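PDB 5GSZ: kinesin-like protein KIF19 from Mus musculus, which moves toward microtubule plus ends as a kinesin-8 motor and depolymerizes microtubules at ciliary tips, so regulating the length of motile cilia. Local coordinates for residues 16-20 with 107-113; 20-25 with 324-328. All blocks are in the same frame, centred on the assembly; numbering follows the deposited sequence.

Contact 1. Residues 16-20 with 107-113; sequences LRVRP and GCGKTYT. With MG (magnesium ion), chain C; ADP (adenosine-5'-diphosphate), chain B.
The P-loop of the kinesin motor domain, running into helix 110-114, meets the end of strand 12-18 here, and ADP with its magnesium ion lies in the site they form. Arg17 reaches Thr113 and Tyr112. Its CG is anti to the backbone N (chi1 -170°) and the chain stays extended, which carries the guanidinium to the helix. Arg17 NH1 donates to Thr113 OG1, while Arg17 NH2 lies in the plane of the Tyr112 ring, 3.4 Å from Tyr112 CE2. Gln77 accepts from Arg17 NH2, and His322 is a second partner of Thr113 OG1. Arg19 NE makes a weak bond of 2.7 Å to Gly107 O, and its NH2 is paired with Glu25. The adenine lies over one face of Tyr112, with ADP C4 3.8 Å above the ring. Pro20 CD approaches ADP N1 to 3.4 Å. Replacing Tyr112 with an alanine would probably leave the adenine without the ring that covers its face and freer to shift, with Arg17 NH2 lacking its ring-edge neighbour. The phosphates are held mainly by main-chain N-H groups. Gly107 N donates to O3B at 168°, and Thr111 N to O1B at 171°. Lys110 grips O2B through both its backbone N and NZ. Thr111 OG1 binds magnesium at 2.1 Å, and ADP O1B and four waters complete six ligands. Backbone amides, a lysine and a metal probably offset the negative charge of the diphosphate together, while the base lies against the Tyr112 ring face and Pro20.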
# COMPACT_ATOMS: atom_id res chain seq x y z
N LEU A 16 3.68 -8.78 7.30
CA LEU A 16 4.25 -9.53 6.18
C LEU A 16 3.30 -10.65 5.78
O LEU A 16 2.87 -11.44 6.63
CB LEU A 16 5.63 -10.12 6.49
CG LEU A 16 6.21 -10.54 5.12
CD1 LEU A 16 7.61 -9.96 4.86
CD2 LEU A 16 6.19 -12.06 4.89
N ARG A 17 2.99 -10.71 4.48
CA ARG A 17 2.13 -11.74 3.90
C ARG A 17 2.92 -12.63 2.96
O ARG A 17 3.53 -12.13 2.00
CB ARG A 17 0.96 -11.12 3.15
CG ARG A 17 -0.10 -12.13 2.75
CD ARG A 17 -1.31 -11.41 2.27
NE ARG A 17 -2.44 -12.29 2.07
CZ ARG A 17 -3.62 -11.87 1.67
NH1 ARG A 17 -3.80 -10.59 1.40
NH2 ARG A 17 -4.62 -12.73 1.52
N VAL A 18 2.88 -13.93 3.21
CA VAL A 18 3.43 -14.94 2.30
C VAL A 18 2.29 -15.49 1.45
O VAL A 18 1.32 -16.05 1.98
CB VAL A 18 4.11 -16.07 3.09
CG1 VAL A 18 4.94 -16.90 2.14
CG2 VAL A 18 4.95 -15.49 4.24
N ARG A 19 2.39 -15.33 0.15
CA ARG A 19 1.36 -15.95 -0.67
C ARG A 19 1.68 -17.42 -0.83
O ARG A 19 2.82 -17.83 -0.65
CB ARG A 19 1.27 -15.26 -2.03
CG ARG A 19 2.54 -15.35 -2.83
CD ARG A 19 2.27 -14.88 -4.24
NE ARG A 19 3.44 -14.96 -5.12
CZ ARG A 19 3.98 -16.10 -5.54
NH1 ARG A 19 3.50 -17.27 -5.14
NH2 ARG A 19 5.03 -16.09 -6.37
N PRO A 20 0.70 -18.26 -1.15
CA PRO A 20 1.01 -19.65 -1.48
C PRO A 20 1.97 -19.73 -2.65
O PRO A 20 2.02 -18.85 -3.51
CB PRO A 20 -0.35 -20.25 -1.85
CG PRO A 20 -1.34 -19.33 -1.20
CD PRO A 20 -0.75 -17.98 -1.20
N GLY A 107 4.07 -9.86 -8.51
CA GLY A 107 3.61 -11.23 -8.45
C GLY A 107 3.52 -11.84 -7.07
O GLY A 107 3.12 -13.02 -6.96
N CYS A 108 3.85 -11.06 -6.01
CA CYS A 108 3.87 -11.53 -4.62
C CYS A 108 2.58 -11.27 -3.86
O CYS A 108 2.46 -11.72 -2.71
CB CYS A 108 5.00 -10.85 -3.82
SG CYS A 108 6.66 -11.28 -4.27
N GLY A 109 1.63 -10.51 -4.41
CA GLY A 109 0.36 -10.38 -3.73
C GLY A 109 -0.29 -9.02 -3.59
O GLY A 109 -1.45 -8.96 -3.18
N LYS A 110 0.40 -7.93 -3.95
CA LYS A 110 -0.09 -6.58 -3.66
C LYS A 110 -1.53 -6.36 -4.13
O LYS A 110 -2.42 -6.09 -3.32
CB LYS A 110 0.87 -5.56 -4.28
CG LYS A 110 2.26 -5.56 -3.62
CD LYS A 110 3.15 -4.45 -4.15
CE LYS A 110 3.22 -4.47 -5.68
NZ LYS A 110 3.81 -5.71 -6.26
N THR A 111 -1.79 -6.47 -5.44
CA THR A 111 -3.15 -6.22 -5.92
C THR A 111 -4.15 -7.21 -5.30
O THR A 111 -5.30 -6.84 -5.05
CB THR A 111 -3.19 -6.28 -7.45
OG1 THR A 111 -2.20 -5.39 -7.99
CG2 THR A 111 -4.53 -5.85 -7.97
N TYR A 112 -3.73 -8.44 -5.02
CA TYR A 112 -4.64 -9.38 -4.36
C TYR A 112 -5.02 -8.90 -2.96
O TYR A 112 -6.19 -8.96 -2.58
CB TYR A 112 -4.02 -10.78 -4.32
CG TYR A 112 -4.91 -11.83 -3.66
CD1 TYR A 112 -5.88 -12.50 -4.39
CD2 TYR A 112 -4.78 -12.12 -2.31
CE1 TYR A 112 -6.69 -13.46 -3.80
CE2 TYR A 112 -5.59 -13.07 -1.70
CZ TYR A 112 -6.55 -13.74 -2.46
OH TYR A 112 -7.35 -14.68 -1.88
N THR A 113 -4.03 -8.47 -2.17
CA THR A 113 -4.31 -7.95 -0.82
C THR A 113 -5.22 -6.73 -0.86
O THR A 113 -6.14 -6.63 -0.05
CB THR A 113 -3.01 -7.61 -0.09
OG1 THR A 113 -2.40 -8.80 0.39
CG2 THR A 113 -3.28 -6.66 1.10
MG MG C . -0.32 -5.46 -9.00
PB ADP B . 1.25 -8.04 -7.41
O1B ADP B . -0.02 -7.22 -7.32
O2B ADP B . 2.13 -7.81 -6.20
O3B ADP B . 1.92 -8.00 -8.76
PA ADP B . -0.74 -9.99 -7.70
O1A ADP B . -1.56 -10.11 -6.45
O2A ADP B . -1.17 -9.10 -8.84
O3A ADP B . 0.78 -9.58 -7.31
O5' ADP B . -0.59 -11.42 -8.42
C5' ADP B . -0.37 -12.64 -7.73
C4' ADP B . -1.24 -13.68 -8.40
O4' ADP B . -1.46 -14.70 -7.43
C3' ADP B . -2.60 -13.08 -8.66
O3' ADP B . -3.20 -13.88 -9.68
C2' ADP B . -3.33 -13.23 -7.34
O2' ADP B . -4.73 -13.45 -7.56
C1' ADP B . -2.68 -14.47 -6.73
N9 ADP B . -2.38 -14.28 -5.29
C8 ADP B . -1.55 -13.35 -4.75
N7 ADP B . -1.47 -13.45 -3.40
C5 ADP B . -2.28 -14.48 -3.05
C6 ADP B . -2.67 -15.10 -1.78
N6 ADP B . -2.16 -14.66 -0.60
N1 ADP B . -3.54 -16.14 -1.85
C2 ADP B . -4.02 -16.59 -3.02
N3 ADP B . -3.72 -16.05 -4.21
C4 ADP B . -2.87 -15.01 -4.29
O HOH W 1 0.67 -4.16 -7.51
O HOH W 2 -1.01 -7.01 -9.92
O HOH W 3 1.69 -6.19 -10.00
O HOH W 4 -1.30 -4.43 -10.51

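Contact 2. Residues 20-25 with 324-328. With ADP (adenosine-5'-diphosphate), chain B.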
# COMPACT_ATOMS: atom_id res chain seq x y z
N PRO A 20 0.70 -18.26 -1.15
CA PRO A 20 1.01 -19.65 -1.48
C PRO A 20 1.97 -19.73 -2.65
O PRO A 20 2.02 -18.85 -3.51
CB PRO A 20 -0.35 -20.25 -1.85
CG PRO A 20 -1.34 -19.33 -1.20
CD PRO A 20 -0.75 -17.98 -1.20
N ILE A 21 2.74 -20.82 -2.69
CA ILE A 21 3.62 -21.08 -3.83
C ILE A 21 2.80 -21.33 -5.09
O ILE A 21 1.67 -21.83 -5.05
CB ILE A 21 4.58 -22.25 -3.52
CG1 ILE A 21 5.65 -22.33 -4.62
CG2 ILE A 21 3.80 -23.56 -3.37
CD1 ILE A 21 6.91 -22.98 -4.19
N SER A 22 3.36 -20.95 -6.23
CA SER A 22 2.64 -21.02 -7.50
C SER A 22 3.12 -22.20 -8.33
O SER A 22 4.27 -22.64 -8.21
CB SER A 22 2.81 -19.73 -8.30
OG SER A 22 4.11 -19.63 -8.85
N VAL A 23 2.22 -22.70 -9.18
CA VAL A 23 2.58 -23.78 -10.09
C VAL A 23 3.81 -23.41 -10.90
O VAL A 23 4.78 -24.18 -10.97
CB VAL A 23 1.39 -24.12 -11.01
CG1 VAL A 23 1.83 -25.06 -12.12
CG2 VAL A 23 0.26 -24.73 -10.21
N ALA A 24 3.82 -22.21 -11.49
CA ALA A 24 4.97 -21.78 -12.29
C ALA A 24 6.28 -21.85 -11.50
O ALA A 24 7.34 -22.11 -12.09
CB ALA A 24 4.76 -20.36 -12.81
N GLU A 25 6.22 -21.64 -10.19
CA GLU A 25 7.41 -21.80 -9.36
C GLU A 25 7.78 -23.27 -9.18
O GLU A 25 8.97 -23.61 -9.13
CB GLU A 25 7.20 -21.10 -8.01
CG GLU A 25 7.21 -19.55 -8.09
CD GLU A 25 6.65 -18.82 -6.85
OE1 GLU A 25 5.80 -19.40 -6.12
OE2 GLU A 25 7.08 -17.66 -6.60
N SER A 324 6.97 -14.13 -2.03
CA SER A 324 6.80 -15.51 -2.44
C SER A 324 7.49 -16.43 -1.43
O SER A 324 8.52 -16.08 -0.84
CB SER A 324 7.38 -15.73 -3.82
OG SER A 324 7.34 -17.09 -4.19
N PRO A 325 6.93 -17.62 -1.19
CA PRO A 325 7.64 -18.61 -0.36
C PRO A 325 8.62 -19.45 -1.15
O PRO A 325 9.25 -20.34 -0.57
CB PRO A 325 6.49 -19.47 0.19
CG PRO A 325 5.42 -19.40 -0.89
CD PRO A 325 5.61 -18.10 -1.64
N ALA A 326 8.76 -19.16 -2.44
CA ALA A 326 9.53 -19.98 -3.36
C ALA A 326 11.03 -19.74 -3.24
O ALA A 326 11.51 -18.60 -3.15
CB ALA A 326 9.09 -19.69 -4.79
N SER A 327 11.78 -20.85 -3.28
CA SER A 327 13.24 -20.78 -3.36
C SER A 327 13.71 -19.96 -4.56
O SER A 327 14.68 -19.21 -4.45
CB SER A 327 13.84 -22.19 -3.40
OG SER A 327 13.59 -22.84 -4.65
N THR A 328 13.04 -20.08 -5.71
CA THR A 328 13.51 -19.27 -6.84
C THR A 328 13.36 -17.77 -6.61
O THR A 328 13.77 -16.99 -7.47
CB THR A 328 12.79 -19.64 -8.14
OG1 THR A 328 11.38 -19.49 -7.97
CG2 THR A 328 13.07 -21.06 -8.50
PB ADP B . 1.25 -8.04 -7.41
O1B ADP B . -0.02 -7.22 -7.32
O2B ADP B . 2.13 -7.81 -6.20
O3B ADP B . 1.92 -8.00 -8.76
PA ADP B . -0.74 -9.99 -7.70
O1A ADP B . -1.56 -10.11 -6.45
O2A ADP B . -1.17 -9.10 -8.84
O3A ADP B . 0.78 -9.58 -7.31
O5' ADP B . -0.59 -11.42 -8.42
C5' ADP B . -0.37 -12.64 -7.73
C4' ADP B . -1.24 -13.68 -8.40
O4' ADP B . -1.46 -14.70 -7.43
C3' ADP B . -2.60 -13.08 -8.66
O3' ADP B . -3.20 -13.88 -9.68
C2' ADP B . -3.33 -13.23 -7.34
O2' ADP B . -4.73 -13.45 -7.56
C1' ADP B . -2.68 -14.47 -6.73
N9 ADP B . -2.38 -14.28 -5.29
C8 ADP B . -1.55 -13.35 -4.75
N7 ADP B . -1.47 -13.45 -3.40
C5 ADP B . -2.28 -14.48 -3.05
C6 ADP B . -2.67 -15.10 -1.78
N6 ADP B . -2.16 -14.66 -0.60
N1 ADP B . -3.54 -16.14 -1.85
C2 ADP B . -4.02 -16.59 -3.02
N3 ADP B . -3.72 -16.05 -4.21
C4 ADP B . -2.87 -15.01 -4.29
O HOH W 5 9.96 -17.12 -7.90
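Residues 20-25 leave the base pocket in an extended conformation and enter helix 23-27, while 324-328 run from the end of strand 315-323 into a short 3-10 segment. The backbones come nearest at Ile21 and Pro325, whose CA atoms are 5.9 Å apart. Ser22 is the N-cap of the helix. Its OG accepts from Glu25 N, and Ser22 N donates to Glu25 OE1 at 2.9 Å, which makes a capping box. That second bond meets OE1 on its anti side, 26° out of the carboxylate plane. Ser324 forms an ST turn, its OG accepting from Ala326 N at 3.1 Å. The same OG, set anti to its own backbone N (chi1 174°), donates to Glu25 OE2. One hydroxyl therefore joins the turn to the helix start. Beside this bond Ala326 CB lies 3.8 Å from Glu25 CG. A water links Glu25 OE2 to Thr328 OG1, lying 2.8 Å from the latter. Apolar contacts add to this. The ring of Pro325 puts CG 3.5 Å from Ile21 N and also near Ile21 CB. Ile21 CD1 touches Ala326 CB at 4.0 Å. Ser327 OG accepts from the backbone N of Thr31, and Ser324 O is bonded to Ser333 OG, so the turn has ties to other parts of the motor domain. The two oxygens of Glu25 divide the work: OE1 closes the capping box, and OE2 accepts from the Ser324 hydroxyl and the water and forms a salt bridge with Arg19. With that positive neighbour and these donors, the carboxylate is likely to stay ionised.

In the fold
Contacts 1 and 2 lie side by side, with centres about 11 Å apart, and they share Pro20. They also cross along the chain: 107-113 falls between the two segments of contact 2. A salt bridge joins them, Arg19 NH2 to Glu25 OE2 at 2.6 Å. Arg19 therefore reaches the P-loop through NE and the capping-box glutamate of contact 2 through NH2. Val18 CG1 packs on Pro325 CB at 3.6 Å. Both contacts touch ADP, but unequally. Contact 1 holds phosphates, metal and base, whereas contact 2 meets the base through Pro20. Through Pro20, contact 2 borders the site on its adenine side, and the Ser324 side chain is about 14 Å from the magnesium ion.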